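Long-range contacts in prolyl oligopeptidase (Novosphingobium capsulatum, PDB 1YR2), which probably hydrolyses oligopeptides on the carboxyl side of proline, and far less readily of alanine, as a serine endopeptidase of the S9A family: residues 225-230 with 241-246; 186-191 with 206-211; 266-271 with 286-291. One frame throughout, in Å; residues are numbered along the deposited sequence.

Contact 1 (225-230 with 241-246); sequences SRFAEP and YNQTVW
In the beta-propeller domain of this prolyl oligopeptidase, the end of strand 221-226 and the start of strand 244-249, the two middle strands of a four-stranded antiparallel blade, come together here. Arg226 and Thr244 form the antiparallel hydrogen-bonded pair: Arg226 N reaches Thr244 O at 3.0 Å, and Thr244 N returns to Arg226 O at 170°, nearly along the C=O axis. Ser225 and Val245 follow as a non-hydrogen-bonded pair, with their side chains on the other face of the blade from those of Arg226 and Thr244.

On the Arg226 face, the arginine's aliphatic part lies over the indole of Trp246. Its CG takes the crowded position between backbone N and carbonyl carbon (chi1 62°), which brings Arg226 CG to 3.4 Å from Trp246 CD1 and sets CD above the five-membered ring in a CH-pi contact. The chain then bends at chi3 (-72°), so that the NE and NH2 side of the guanidinium donates two bonds to the single carbonyl oxygen of Phe227, from above the carbonyl plane; its cation-pi attraction to the indole is at most weak.

Beyond the paired residues, the Phe227 ring receives Gln243 over one face, with Gln243 CB 3.9 Å from the ring centroid, while Tyr241 O approaches the edge at 3.3 Å from CD2. Gln243 CG stands anti to the backbone N and the chain runs on extended, carrying the buried amide past Ser225 CB to Phe211 O, which accepts from NE2, and to His271 N, which donates to OE1. Where the strands part, a water accepts from Ala228 N and donates to Tyr241 O. Back on the face of Arg226, the indole is steadied by Trp246 NE1, which donates to Thr244 OG1 at 2.7 Å.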
loop_
_atom_site.group_PDB
_atom_site.type_symbol
_atom_site.label_atom_id
_atom_site.label_comp_id
_atom_site.label_asym_id
_atom_site.label_seq_id
_atom_site.Cartn_x
_atom_site.Cartn_y
_atom_site.Cartn_z
ATOM N N SER A 225 1.690 12.538 25.416
ATOM C CA SER A 225 2.828 11.823 25.953
ATOM C C SER A 225 4.109 12.585 25.676
ATOM O O SER A 225 4.240 13.252 24.649
ATOM C CB SER A 225 2.907 10.428 25.333
ATOM O OG SER A 225 1.690 9.711 25.576
ATOM N N ARG A 226 5.029 12.523 26.635
ATOM C CA ARG A 226 6.277 13.243 26.576
ATOM C C ARG A 226 7.396 12.460 27.296
ATOM O O ARG A 226 7.133 11.472 27.971
ATOM C CB ARG A 226 6.152 14.613 27.203
ATOM C CG ARG A 226 5.803 14.629 28.700
ATOM C CD ARG A 226 6.060 16.007 29.361
ATOM N NE ARG A 226 7.500 16.183 29.465
ATOM C CZ ARG A 226 8.120 17.308 29.836
ATOM N NH1 ARG A 226 7.407 18.363 30.214
ATOM N NH2 ARG A 226 9.461 17.340 29.850
ATOM N N PHE A 227 8.610 12.962 27.139
ATOM C CA PHE A 227 9.808 12.440 27.781
ATOM C C PHE A 227 10.474 13.553 28.578
ATOM O O PHE A 227 10.165 14.710 28.397
ATOM C CB PHE A 227 10.814 11.923 26.759
ATOM C CG PHE A 227 10.338 10.719 26.007
ATOM C CD1 PHE A 227 9.442 10.843 24.942
ATOM C CD2 PHE A 227 10.791 9.461 26.349
ATOM C CE1 PHE A 227 8.977 9.704 24.230
ATOM C CE2 PHE A 227 10.335 8.352 25.670
ATOM C CZ PHE A 227 9.407 8.488 24.590
ATOM N N ALA A 228 11.396 13.186 29.457
ATOM C CA ALA A 228 12.139 14.182 30.244
ATOM C C ALA A 228 12.884 15.136 29.327
ATOM O O ALA A 228 13.369 14.744 28.277
ATOM C CB ALA A 228 13.127 13.510 31.187
ATOM N N GLU A 229 12.965 16.398 29.737
ATOM C CA GLU A 229 13.786 17.358 29.025
ATOM C C GLU A 229 15.242 16.872 29.279
ATOM O O GLU A 229 15.691 16.818 30.448
ATOM C CB GLU A 229 13.459 18.810 29.482
ATOM C CG GLU A 229 14.562 19.598 30.171
ATOM C CD GLU A 229 14.837 20.962 29.541
ATOM O OE1 GLU A 229 15.629 21.056 28.568
ATOM O OE2 GLU A 229 14.276 21.953 30.034
ATOM N N PRO A 230 15.943 16.469 28.207
ATOM C CA PRO A 230 17.282 15.867 28.319
ATOM C C PRO A 230 18.372 16.894 28.650
ATOM O O PRO A 230 18.022 18.081 28.758
ATOM C CB PRO A 230 17.530 15.302 26.910
ATOM C CG PRO A 230 16.712 16.151 25.990
ATOM C CD PRO A 230 15.537 16.621 26.793
ATOM N N TYR A 241 13.438 6.412 26.829
ATOM C CA TYR A 241 12.950 5.814 28.095
ATOM C C TYR A 241 12.000 6.681 28.915
ATOM O O TYR A 241 12.065 7.904 28.919
ATOM C CB TYR A 241 14.123 5.377 29.019
ATOM C CG TYR A 241 15.124 4.451 28.332
ATOM C CD1 TYR A 241 14.697 3.482 27.431
ATOM C CD2 TYR A 241 16.492 4.564 28.569
ATOM C CE1 TYR A 241 15.614 2.630 26.777
ATOM C CE2 TYR A 241 17.409 3.738 27.918
ATOM C CZ TYR A 241 16.946 2.768 27.017
ATOM O OH TYR A 241 17.823 1.943 26.376
ATOM N N ASN A 242 11.139 6.001 29.662
ATOM C CA ASN A 242 10.280 6.636 30.646
ATOM C C ASN A 242 9.273 7.630 30.063
ATOM O O ASN A 242 8.965 8.659 30.665
ATOM C CB ASN A 242 11.129 7.269 31.751
ATOM C CG ASN A 242 11.777 6.214 32.621
ATOM O OD1 ASN A 242 11.085 5.378 33.206
ATOM N ND2 ASN A 242 13.077 6.253 32.715
ATOM N N GLN A 243 8.722 7.278 28.914
ATOM C CA GLN A 243 7.648 8.058 28.371
ATOM C C GLN A 243 6.480 8.159 29.388
ATOM O O GLN A 243 6.122 7.185 30.078
ATOM C CB GLN A 243 7.151 7.439 27.070
ATOM C CG GLN A 243 6.093 8.315 26.382
ATOM C CD GLN A 243 5.644 7.775 25.017
ATOM O OE1 GLN A 243 5.374 6.574 24.873
ATOM N NE2 GLN A 243 5.600 8.675 24.001
ATOM N N THR A 244 5.914 9.336 29.524
ATOM C CA THR A 244 4.827 9.574 30.498
ATOM C C THR A 244 3.651 10.336 29.880
ATOM O O THR A 244 3.842 11.126 28.986
ATOM C CB THR A 244 5.337 10.275 31.775
ATOM O OG1 THR A 244 6.002 11.486 31.426
ATOM C CG2 THR A 244 6.416 9.473 32.426
ATOM N N VAL A 245 2.445 10.023 30.337
ATOM C CA VAL A 245 1.212 10.665 29.887
ATOM C C VAL A 245 0.900 11.787 30.882
ATOM O O VAL A 245 0.950 11.547 32.077
ATOM C CB VAL A 245 0.059 9.669 29.814
ATOM C CG1 VAL A 245 -1.236 10.372 29.325
ATOM C CG2 VAL A 245 0.395 8.552 28.921
ATOM N N TRP A 246 0.678 12.997 30.360
ATOM C CA TRP A 246 0.319 14.210 31.106
ATOM C C TRP A 246 -0.948 14.859 30.562
ATOM O O TRP A 246 -1.354 14.595 29.413
ATOM C CB TRP A 246 1.436 15.228 31.008
ATOM C CG TRP A 246 2.714 14.820 31.596
ATOM C CD1 TRP A 246 3.603 13.864 31.122
ATOM C CD2 TRP A 246 3.307 15.350 32.792
ATOM N NE1 TRP A 246 4.694 13.785 31.960
ATOM C CE2 TRP A 246 4.554 14.697 32.972
ATOM C CE3 TRP A 246 2.908 16.333 33.736
ATOM C CZ2 TRP A 246 5.399 14.978 34.055
ATOM C CZ3 TRP A 246 3.736 16.609 34.793
ATOM C CH2 TRP A 246 4.976 15.930 34.956
HETATM O O HOH W 1 12.223 10.415 29.834
#

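Contact 2 (186-191 with 206-211); sequences SDWRTV and LKWVKF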
loop_
_atom_site.group_PDB
_atom_site.type_symbol
_atom_site.label_atom_id
_atom_site.label_comp_id
_atom_site.label_asym_id
_atom_site.label_seq_id
_atom_site.Cartn_x
_atom_site.Cartn_y
_atom_site.Cartn_z
ATOM N N SER A 186 13.358 15.793 13.123
ATOM C CA SER A 186 13.329 15.388 14.533
ATOM C C SER A 186 12.121 14.517 14.894
ATOM O O SER A 186 11.035 14.662 14.333
ATOM C CB SER A 186 13.326 16.632 15.406
ATOM O OG SER A 186 13.374 16.263 16.754
ATOM N N ASP A 187 12.301 13.608 15.848
ATOM C CA ASP A 187 11.159 12.870 16.439
ATOM C C ASP A 187 10.420 13.678 17.507
ATOM O O ASP A 187 9.326 13.303 17.909
ATOM C CB ASP A 187 11.646 11.573 17.079
ATOM C CG ASP A 187 12.088 10.545 16.070
ATOM O OD1 ASP A 187 11.457 10.432 14.983
ATOM O OD2 ASP A 187 13.035 9.774 16.327
ATOM N N TRP A 188 11.056 14.738 18.010
ATOM C CA TRP A 188 10.418 15.629 18.982
ATOM C C TRP A 188 9.277 16.384 18.264
ATOM O O TRP A 188 9.347 16.611 17.056
ATOM C CB TRP A 188 11.409 16.649 19.527
ATOM C CG TRP A 188 12.503 16.092 20.461
ATOM C CD1 TRP A 188 13.875 16.127 20.260
ATOM C CD2 TRP A 188 12.305 15.463 21.733
ATOM N NE1 TRP A 188 14.519 15.533 21.324
ATOM C CE2 TRP A 188 13.587 15.127 22.247
ATOM C CE3 TRP A 188 11.163 15.146 22.502
ATOM C CZ2 TRP A 188 13.753 14.475 23.482
ATOM C CZ3 TRP A 188 11.322 14.530 23.720
ATOM C CH2 TRP A 188 12.623 14.202 24.215
ATOM N N ARG A 189 8.269 16.805 19.019
ATOM C CA ARG A 189 7.186 17.601 18.503
ATOM C C ARG A 189 6.928 18.758 19.435
ATOM O O ARG A 189 7.262 18.718 20.645
ATOM C CB ARG A 189 5.936 16.765 18.403
ATOM C CG ARG A 189 6.003 15.662 17.393
ATOM C CD ARG A 189 6.076 16.113 15.934
ATOM N NE ARG A 189 6.090 14.963 15.045
ATOM C CZ ARG A 189 7.189 14.343 14.638
ATOM N NH1 ARG A 189 8.378 14.724 15.049
ATOM N NH2 ARG A 189 7.095 13.307 13.845
ATOM N N THR A 190 6.356 19.815 18.890
ATOM C CA THR A 190 5.844 20.907 19.696
ATOM C C THR A 190 4.354 20.876 19.454
ATOM O O THR A 190 3.940 20.854 18.294
ATOM C CB THR A 190 6.360 22.246 19.241
ATOM O OG1 THR A 190 7.799 22.286 19.359
ATOM C CG2 THR A 190 5.766 23.417 20.154
ATOM N N VAL A 191 3.538 20.849 20.512
ATOM C CA VAL A 191 2.094 20.923 20.327
ATOM C C VAL A 191 1.629 22.349 20.504
ATOM O O VAL A 191 1.985 22.981 21.446
ATOM C CB VAL A 191 1.362 20.014 21.281
ATOM C CG1 VAL A 191 -0.134 20.162 21.122
ATOM C CG2 VAL A 191 1.784 18.533 21.019
ATOM N N LEU A 206 3.440 23.058 23.970
ATOM C CA LEU A 206 3.905 21.933 24.753
ATOM C C LEU A 206 5.182 21.453 24.089
ATOM O O LEU A 206 5.197 21.173 22.864
ATOM C CB LEU A 206 2.864 20.800 24.807
ATOM C CG LEU A 206 1.475 21.179 25.362
ATOM C CD1 LEU A 206 0.573 20.008 25.254
ATOM C CD2 LEU A 206 1.501 21.619 26.801
ATOM N N LYS A 207 6.248 21.361 24.894
ATOM C CA LYS A 207 7.551 20.897 24.438
ATOM C C LYS A 207 7.818 19.491 24.980
ATOM O O LYS A 207 7.148 19.007 25.897
ATOM C CB LYS A 207 8.676 21.889 24.866
ATOM C CG LYS A 207 8.583 23.284 24.240
ATOM C CD LYS A 207 8.654 23.195 22.729
ATOM C CE LYS A 207 8.904 24.545 22.029
ATOM N NZ LYS A 207 9.262 24.271 20.595
ATOM N N TRP A 208 8.765 18.828 24.319
ATOM C CA TRP A 208 9.265 17.480 24.640
ATOM C C TRP A 208 8.251 16.394 24.417
ATOM O O TRP A 208 8.288 15.328 25.030
ATOM C CB TRP A 208 9.867 17.415 26.040
ATOM C CG TRP A 208 10.756 18.566 26.271
ATOM C CD1 TRP A 208 10.528 19.618 27.117
ATOM C CD2 TRP A 208 11.975 18.852 25.585
ATOM N NE1 TRP A 208 11.560 20.520 27.030
ATOM C CE2 TRP A 208 12.466 20.078 26.099
ATOM C CE3 TRP A 208 12.728 18.178 24.606
ATOM C CZ2 TRP A 208 13.659 20.661 25.649
ATOM C CZ3 TRP A 208 13.925 18.752 24.155
ATOM C CH2 TRP A 208 14.379 19.983 24.682
ATOM N N VAL A 209 7.343 16.663 23.491
ATOM C CA VAL A 209 6.325 15.697 23.118
ATOM C C VAL A 209 7.011 14.798 22.098
ATOM O O VAL A 209 7.779 15.274 21.254
ATOM C CB VAL A 209 5.169 16.431 22.484
ATOM C CG1 VAL A 209 4.169 15.479 21.901
ATOM C CG2 VAL A 209 4.519 17.379 23.495
ATOM N N LYS A 210 6.774 13.513 22.195
ATOM C CA LYS A 210 7.369 12.595 21.255
ATOM C C LYS A 210 6.624 11.305 21.240
ATOM O O LYS A 210 6.229 10.798 22.299
ATOM C CB LYS A 210 8.858 12.364 21.572
ATOM C CG LYS A 210 9.520 11.296 20.671
ATOM C CD LYS A 210 11.046 11.195 20.781
ATOM C CE LYS A 210 11.591 11.062 22.149
ATOM N NZ LYS A 210 13.107 10.980 22.086
ATOM N N PHE A 211 6.416 10.754 20.045
ATOM C CA PHE A 211 5.666 9.491 19.931
ATOM C C PHE A 211 4.345 9.519 20.702
ATOM O O PHE A 211 4.037 8.593 21.463
ATOM C CB PHE A 211 6.523 8.281 20.392
ATOM C CG PHE A 211 7.817 8.137 19.643
ATOM C CD1 PHE A 211 7.862 8.365 18.281
ATOM C CD2 PHE A 211 8.972 7.724 20.312
ATOM C CE1 PHE A 211 9.092 8.271 17.600
ATOM C CE2 PHE A 211 10.171 7.605 19.656
ATOM C CZ PHE A 211 10.227 7.899 18.280
HETATM O O HOH W 2 6.967 12.032 17.519
HETATM O O HOH W 3 9.835 19.841 21.592
#
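Strands 188-195 and 204-210 run antiparallel with a beta bulge between them: Arg189 pairs with Val209 and Val191 with Leu206, so the register slips by one residue. Leu206 and Val191 exchange two backbone bonds, whereas Arg189 N alone donates directly to Val209 O, at 2.8 Å. At the bulge, a water bridges Arg189 O and Trp208 N.

The Trp188 indole is sandwiched. The edge of Trp208 meets one face in a T-shaped pair, six-membered centroids 5.1 Å apart and planes at 85°, with Trp208 CE3 over the ring. On the opposite face, Lys210 leaves the backbone with CG anti to N and bends at chi3 (51°), placing NZ 4.0 Å from the centroid of the six-membered ring in a cation-pi contact; the ammonium is also bonded to Asn240 OD1. Across the bulge, Lys207 doubles back at chi2 and donates through NZ to Thr190 OG1 at 2.8 Å, the two side chains lying alongside each other. Val191 sits on the other side of the strand from Trp188, its CG2 3.9 Å from Val209 CG2 and its CB against Leu206 CB.

Strand 204-210 is outermost in its blade. Strand 176-183 flanks 188-195 on the inner side, where Arg189 packs on Ser180 and Gln182, while Val191, Leu206 and Val209 face Leu222 and Tyr224 of strand 221-226 in the next blade.

Contact 3 (266-271 with 286-291); sequences LPKRGH and SSEGTD
Arg269 and Glu288 meet in a salt bridge beside the strand pair, their side chains crossing at about a right angle. Arg269 NE donates to Glu288 OE1 at 3.0 Å and 171°, in the guanidinium plane and on the anti lone pair of the oxygen; a second bond to OE1, from NH2, is weak. The arginine gets there by folding at chi2 and chi3 (both 60°), which lays Arg269 CD 3.6 Å from Ser287 O. Glu288 is extended instead, its CD 3.7 Å from Lys268 CB. An alanine in place of Arg269 would remove the guanidinium, and would probably leave the Glu288 carboxylate without its ionic partner and its side chain less firmly held.

Alongside, His271 ND1 and Ser286 OG share a hydrogen bond of 2.6 Å, the hydroxyl lying at the edge of the imidazole. The ring is held from its far nitrogen too, since His271 NE2 bonds Thr263 OG1, and Phe261 packs against it edge-to-face.

Behind these side chains is the backbone ladder. Gly270 N donates to Ser287 O at 168°, and Ser287 N returns a more bent bond to Gly270 O. A type I turn from Leu266 to Arg269 leads the chain into the pair and brings Leu266 CD1 over one face of the guanidinium. This is the open end of a beta hairpin, strands 270-275 and 281-287, which begins a four-stranded antiparallel propeller blade.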
loop_
_atom_site.group_PDB
_atom_site.type_symbol
_atom_site.label_atom_id
_atom_site.label_comp_id
_atom_site.label_asym_id
_atom_site.label_seq_id
_atom_site.Cartn_x
_atom_site.Cartn_y
_atom_site.Cartn_z
ATOM N N LEU A 266 9.367 -0.075 34.193
ATOM C CA LEU A 266 9.383 -0.506 32.784
ATOM C C LEU A 266 9.797 0.654 31.880
ATOM O O LEU A 266 8.957 1.270 31.203
ATOM C CB LEU A 266 8.004 -0.993 32.388
ATOM C CG LEU A 266 7.514 -2.223 33.154
ATOM C CD1 LEU A 266 6.039 -2.488 32.836
ATOM C CD2 LEU A 266 8.375 -3.469 32.789
ATOM N N PRO A 267 11.091 0.948 31.839
ATOM C CA PRO A 267 11.567 2.145 31.146
ATOM C C PRO A 267 11.405 2.156 29.642
ATOM O O PRO A 267 11.363 3.250 29.091
ATOM C CB PRO A 267 13.050 2.194 31.500
ATOM C CG PRO A 267 13.434 0.764 31.785
ATOM C CD PRO A 267 12.196 0.163 32.419
ATOM N N LYS A 268 11.379 0.994 28.997
ATOM C CA LYS A 268 11.252 0.911 27.540
ATOM C C LYS A 268 9.796 0.908 27.057
ATOM O O LYS A 268 9.517 0.978 25.865
ATOM C CB LYS A 268 11.961 -0.325 27.018
ATOM C CG LYS A 268 13.393 -0.419 27.419
ATOM C CD LYS A 268 14.133 -1.536 26.719
ATOM C CE LYS A 268 15.598 -1.476 27.065
ATOM N NZ LYS A 268 16.462 -1.585 25.841
ATOM N N ARG A 269 8.860 0.860 27.998
ATOM C CA ARG A 269 7.427 0.872 27.666
ATOM C C ARG A 269 6.991 2.267 27.202
ATOM O O ARG A 269 7.292 3.268 27.861
ATOM C CB ARG A 269 6.657 0.487 28.930
ATOM C CG ARG A 269 5.308 -0.053 28.772
ATOM C CD ARG A 269 5.218 -1.345 27.952
ATOM N NE ARG A 269 5.972 -2.444 28.492
ATOM C CZ ARG A 269 5.494 -3.378 29.288
ATOM N NH1 ARG A 269 4.243 -3.352 29.702
ATOM N NH2 ARG A 269 6.267 -4.370 29.663
ATOM N N GLY A 270 6.334 2.322 26.043
ATOM C CA GLY A 270 5.715 3.511 25.501
ATOM C C GLY A 270 4.223 3.555 25.829
ATOM O O GLY A 270 3.598 2.506 26.018
ATOM N N HIS A 271 3.631 4.744 25.883
ATOM C CA HIS A 271 2.253 4.889 26.353
ATOM C C HIS A 271 1.605 5.974 25.526
ATOM O O HIS A 271 2.173 7.095 25.367
ATOM C CB HIS A 271 2.205 5.360 27.793
ATOM C CG HIS A 271 2.939 4.475 28.752
ATOM N ND1 HIS A 271 2.510 3.209 29.053
ATOM C CD2 HIS A 271 4.070 4.671 29.466
ATOM C CE1 HIS A 271 3.346 2.656 29.905
ATOM N NE2 HIS A 271 4.285 3.534 30.194
ATOM N N SER A 286 -0.169 0.672 25.647
ATOM C CA SER A 286 1.245 0.643 25.926
ATOM C C SER A 286 1.914 -0.559 25.246
ATOM O O SER A 286 1.396 -1.686 25.252
ATOM C CB SER A 286 1.488 0.575 27.447
ATOM O OG SER A 286 0.753 1.560 28.141
ATOM N N SER A 287 3.084 -0.302 24.690
ATOM C CA SER A 287 3.857 -1.336 24.009
ATOM C C SER A 287 5.340 -1.112 24.176
ATOM O O SER A 287 5.780 -0.066 24.655
ATOM C CB SER A 287 3.480 -1.368 22.522
ATOM O OG SER A 287 3.852 -0.147 21.869
ATOM N N GLU A 288 6.115 -2.094 23.723
ATOM C CA GLU A 288 7.538 -2.043 23.807
ATOM C C GLU A 288 8.083 -2.786 22.611
ATOM O O GLU A 288 7.686 -3.920 22.399
ATOM C CB GLU A 288 7.912 -2.779 25.094
ATOM C CG GLU A 288 9.317 -2.634 25.479
ATOM C CD GLU A 288 9.595 -3.200 26.851
ATOM O OE1 GLU A 288 8.807 -2.938 27.819
ATOM O OE2 GLU A 288 10.631 -3.884 26.940
ATOM N N GLY A 289 8.934 -2.154 21.818
ATOM C CA GLY A 289 9.770 -2.883 20.853
ATOM C C GLY A 289 9.131 -3.615 19.659
ATOM O O GLY A 289 9.344 -4.833 19.493
ATOM N N THR A 290 8.400 -2.893 18.804
ATOM C CA THR A 290 7.796 -3.431 17.517
ATOM C C THR A 290 6.991 -4.771 17.486
ATOM O O THR A 290 6.385 -5.069 16.454
ATOM C CB THR A 290 8.842 -3.513 16.331
ATOM O OG1 THR A 290 9.660 -4.684 16.486
ATOM C CG2 THR A 290 9.822 -2.335 16.319
ATOM N N ASP A 291 6.970 -5.595 18.532
ATOM C CA ASP A 291 6.004 -6.712 18.538
ATOM C C ASP A 291 4.598 -6.085 18.616
ATOM O O ASP A 291 4.381 -5.158 19.405
ATOM C CB ASP A 291 6.216 -7.663 19.714
ATOM C CG ASP A 291 7.664 -7.671 20.184
ATOM O OD1 ASP A 291 8.040 -6.767 21.024
ATOM O OD2 ASP A 291 8.485 -8.525 19.726
#

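In the fold
From the N terminus, contact 2 comes first, closing the excursion between strands 188-195 and 204-210, the last two strands of one blade. Contact 1 follows between the two inner strands of the next blade, closing a connection that includes the unmodelled residues 231-238. Contact 3 then joins the first two strands of a third blade. The loops follow in series, neither nesting nor crossing. Contact 1 touches both others: Phe227 N probably bonds Trp208 O of contact 2, and Ser225 OG probably bonds His271 O of contact 3. Contacts 2 and 3, centres 18 Å apart, do not touch, so 225-230/241-246 links three successive blades.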